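Local coordinates for PT26-6P (Thermococcus sp., PDB 2WB7), which is of unknown function but is encoded by an extrachromosomal mobile element of Euryarchaea and joins immunoglobulin-like domains to a helical domain, at residues Pro68-Leu73 against Asp123-Met128. Residues are numbered along the deposited sequence; the frame is centred on the assembly and turned at random.
Sequences PVQIRL and DLVTVM
The guanidinium of R72 and the carboxylate of D123 are turned 50° against each other, and OD1 of D123 meets NH1 of R72 obliquely at 3.1 Å, well out of the guanidinium plane, so that charge and not a directed N-H makes this salt bridge. It bridges a non-hydrogen-bonded pair of an antiparallel strand pairing in the immunoglobulin-like domain. The two side chains run side by side on the same face of the sheet as Q70 and V125, where CG of Q70 lies 3.5 Å from CG2 of V125. With R72 CG anti to the backbone N (chi1 176°), the bend at chi3 brings NH1 alongside the carboxylate; an alanine in place of R72 would remove the guanidinium and probably leave the D123 carboxylate without this charge partner across the strands. The other face is mostly apolar: V69, I71 and L124, with T126, are buried there, and I71 and L124 pack on W107 of strand 104-108. There CB of I71 faces CB of L124 at 4.1 Å, and CG2 of V69, set beside its backbone N, crosses obliquely to CG of the selenomethionine M128. Strand 52-62 flanks 66-75 beyond this pair. Four nearly straight backbone bonds tie I71 to L124 and V69 to T126 reciprocally. Both I71-L124 bonds lie in the carbonyl plane, and T126 N approaches nearly along the C=O axis of V69, whereas V69 N stands 35° out of the T126 carbonyl plane.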
loop_
_atom_site.group_PDB
_atom_site.type_symbol
_atom_site.label_atom_id
_atom_site.label_comp_id
_atom_site.label_asym_id
_atom_site.label_seq_id
_atom_site.Cartn_x
_atom_site.Cartn_y
_atom_site.Cartn_z
ATOM N N PRO A 68 9.122 12.176 -10.676
ATOM C CA PRO A 68 9.997 12.866 -11.598
ATOM C C PRO A 68 9.197 13.915 -12.340
ATOM O O PRO A 68 8.055 13.669 -12.729
ATOM C CB PRO A 68 10.449 11.754 -12.559
ATOM C CG PRO A 68 9.476 10.632 -12.400
ATOM C CD PRO A 68 8.504 10.988 -11.288
ATOM N N VAL A 69 9.789 15.085 -12.519
ATOM C CA VAL A 69 9.179 16.121 -13.322
ATOM C C VAL A 69 10.113 16.431 -14.462
ATOM O O VAL A 69 11.303 16.667 -14.246
ATOM C CB VAL A 69 8.946 17.416 -12.526
ATOM C CG1 VAL A 69 8.519 18.545 -13.467
ATOM C CG2 VAL A 69 7.912 17.196 -11.449
ATOM N N GLN A 70 9.575 16.413 -15.674
ATOM C CA GLN A 70 10.327 16.828 -16.847
ATOM C C GLN A 70 9.883 18.205 -17.324
ATOM O O GLN A 70 8.688 18.502 -17.418
ATOM C CB GLN A 70 10.186 15.805 -17.968
ATOM C CG GLN A 70 11.328 14.824 -18.014
ATOM C CD GLN A 70 11.104 13.721 -19.021
ATOM O OE1 GLN A 70 10.272 12.848 -18.813
ATOM N NE2 GLN A 70 11.860 13.748 -20.113
ATOM N N ILE A 71 10.869 19.048 -17.599
ATOM C CA ILE A 71 10.638 20.364 -18.185
ATOM C C ILE A 71 11.276 20.437 -19.574
ATOM O O ILE A 71 12.474 20.233 -19.729
ATOM C CB ILE A 71 11.253 21.463 -17.321
ATOM C CG1 ILE A 71 10.776 21.324 -15.875
ATOM C CG2 ILE A 71 10.913 22.828 -17.892
ATOM C CD1 ILE A 71 11.737 21.954 -14.851
ATOM N N ARG A 72 10.469 20.732 -20.582
ATOM C CA ARG A 72 10.986 20.820 -21.929
ATOM C C ARG A 72 10.965 22.254 -22.476
ATOM O O ARG A 72 9.902 22.873 -22.592
ATOM C CB ARG A 72 10.205 19.887 -22.838
ATOM C CG ARG A 72 10.600 19.964 -24.276
ATOM C CD ARG A 72 9.541 19.298 -25.103
ATOM N NE ARG A 72 10.112 18.625 -26.260
ATOM C CZ ARG A 72 10.678 17.423 -26.213
ATOM N NH1 ARG A 72 10.745 16.765 -25.054
ATOM N NH2 ARG A 72 11.174 16.883 -27.328
ATOM N N LEU A 73 12.144 22.765 -22.821
ATOM C CA LEU A 73 12.290 24.114 -23.356
ATOM C C LEU A 73 12.548 24.096 -24.867
ATOM O O LEU A 73 13.545 23.539 -25.312
ATOM C CB LEU A 73 13.464 24.803 -22.667
ATOM C CG LEU A 73 13.518 24.758 -21.139
ATOM C CD1 LEU A 73 14.677 25.595 -20.630
ATOM C CD2 LEU A 73 12.217 25.258 -20.573
ATOM N N ASP A 123 15.842 19.394 -22.565
ATOM C CA ASP A 123 15.102 18.574 -21.613
ATOM C C ASP A 123 15.734 18.656 -20.240
ATOM O O ASP A 123 16.866 18.244 -20.053
ATOM C CB ASP A 123 15.083 17.109 -22.063
ATOM C CG ASP A 123 14.138 16.861 -23.240
ATOM O OD1 ASP A 123 13.234 17.703 -23.486
ATOM O OD2 ASP A 123 14.302 15.812 -23.912
ATOM N N LEU A 124 14.994 19.184 -19.279
ATOM C CA LEU A 124 15.432 19.194 -17.891
ATOM C C LEU A 124 14.657 18.175 -17.052
ATOM O O LEU A 124 13.430 18.050 -17.172
ATOM C CB LEU A 124 15.251 20.590 -17.300
ATOM C CG LEU A 124 16.123 21.714 -17.854
ATOM C CD1 LEU A 124 15.591 23.040 -17.337
ATOM C CD2 LEU A 124 17.592 21.531 -17.464
ATOM N N VAL A 125 15.368 17.452 -16.193
ATOM C CA VAL A 125 14.703 16.471 -15.339
ATOM C C VAL A 125 14.945 16.746 -13.864
ATOM O O VAL A 125 16.079 16.994 -13.437
ATOM C CB VAL A 125 15.101 15.023 -15.692
ATOM C CG1 VAL A 125 14.453 14.068 -14.751
ATOM C CG2 VAL A 125 14.667 14.702 -17.119
ATOM N N THR A 126 13.865 16.718 -13.093
ATOM C CA THR A 126 13.964 16.901 -11.658
ATOM C C THR A 126 12.978 16.000 -10.896
ATOM O O THR A 126 12.183 15.269 -11.488
ATOM C CB THR A 126 13.796 18.390 -11.265
ATOM O OG1 THR A 126 14.311 18.592 -9.944
ATOM C CG2 THR A 126 12.344 18.798 -11.300
ATOM N N VAL A 127 13.062 16.027 -9.573
ATOM C CA VAL A 127 12.177 15.244 -8.734
ATOM C C VAL A 127 11.427 16.204 -7.849
ATOM O O VAL A 127 12.016 17.133 -7.316
ATOM C CB VAL A 127 12.971 14.301 -7.833
ATOM C CG1 VAL A 127 12.029 13.366 -7.090
ATOM C CG2 VAL A 127 13.990 13.517 -8.654
HETATM N N MSE A 128 10.128 15.992 -7.694
HETATM C CA MSE A 128 9.322 16.876 -6.848
HETATM C C MSE A 128 8.443 16.115 -5.833
HETATM O O MSE A 128 8.408 14.878 -5.799
HETATM C CB MSE A 128 8.464 17.809 -7.710
HETATM C CG MSE A 128 9.278 18.796 -8.567
HETATM SE SE MSE A 128 10.003 20.384 -7.623
HETATM C CE MSE A 128 11.784 20.342 -8.381
#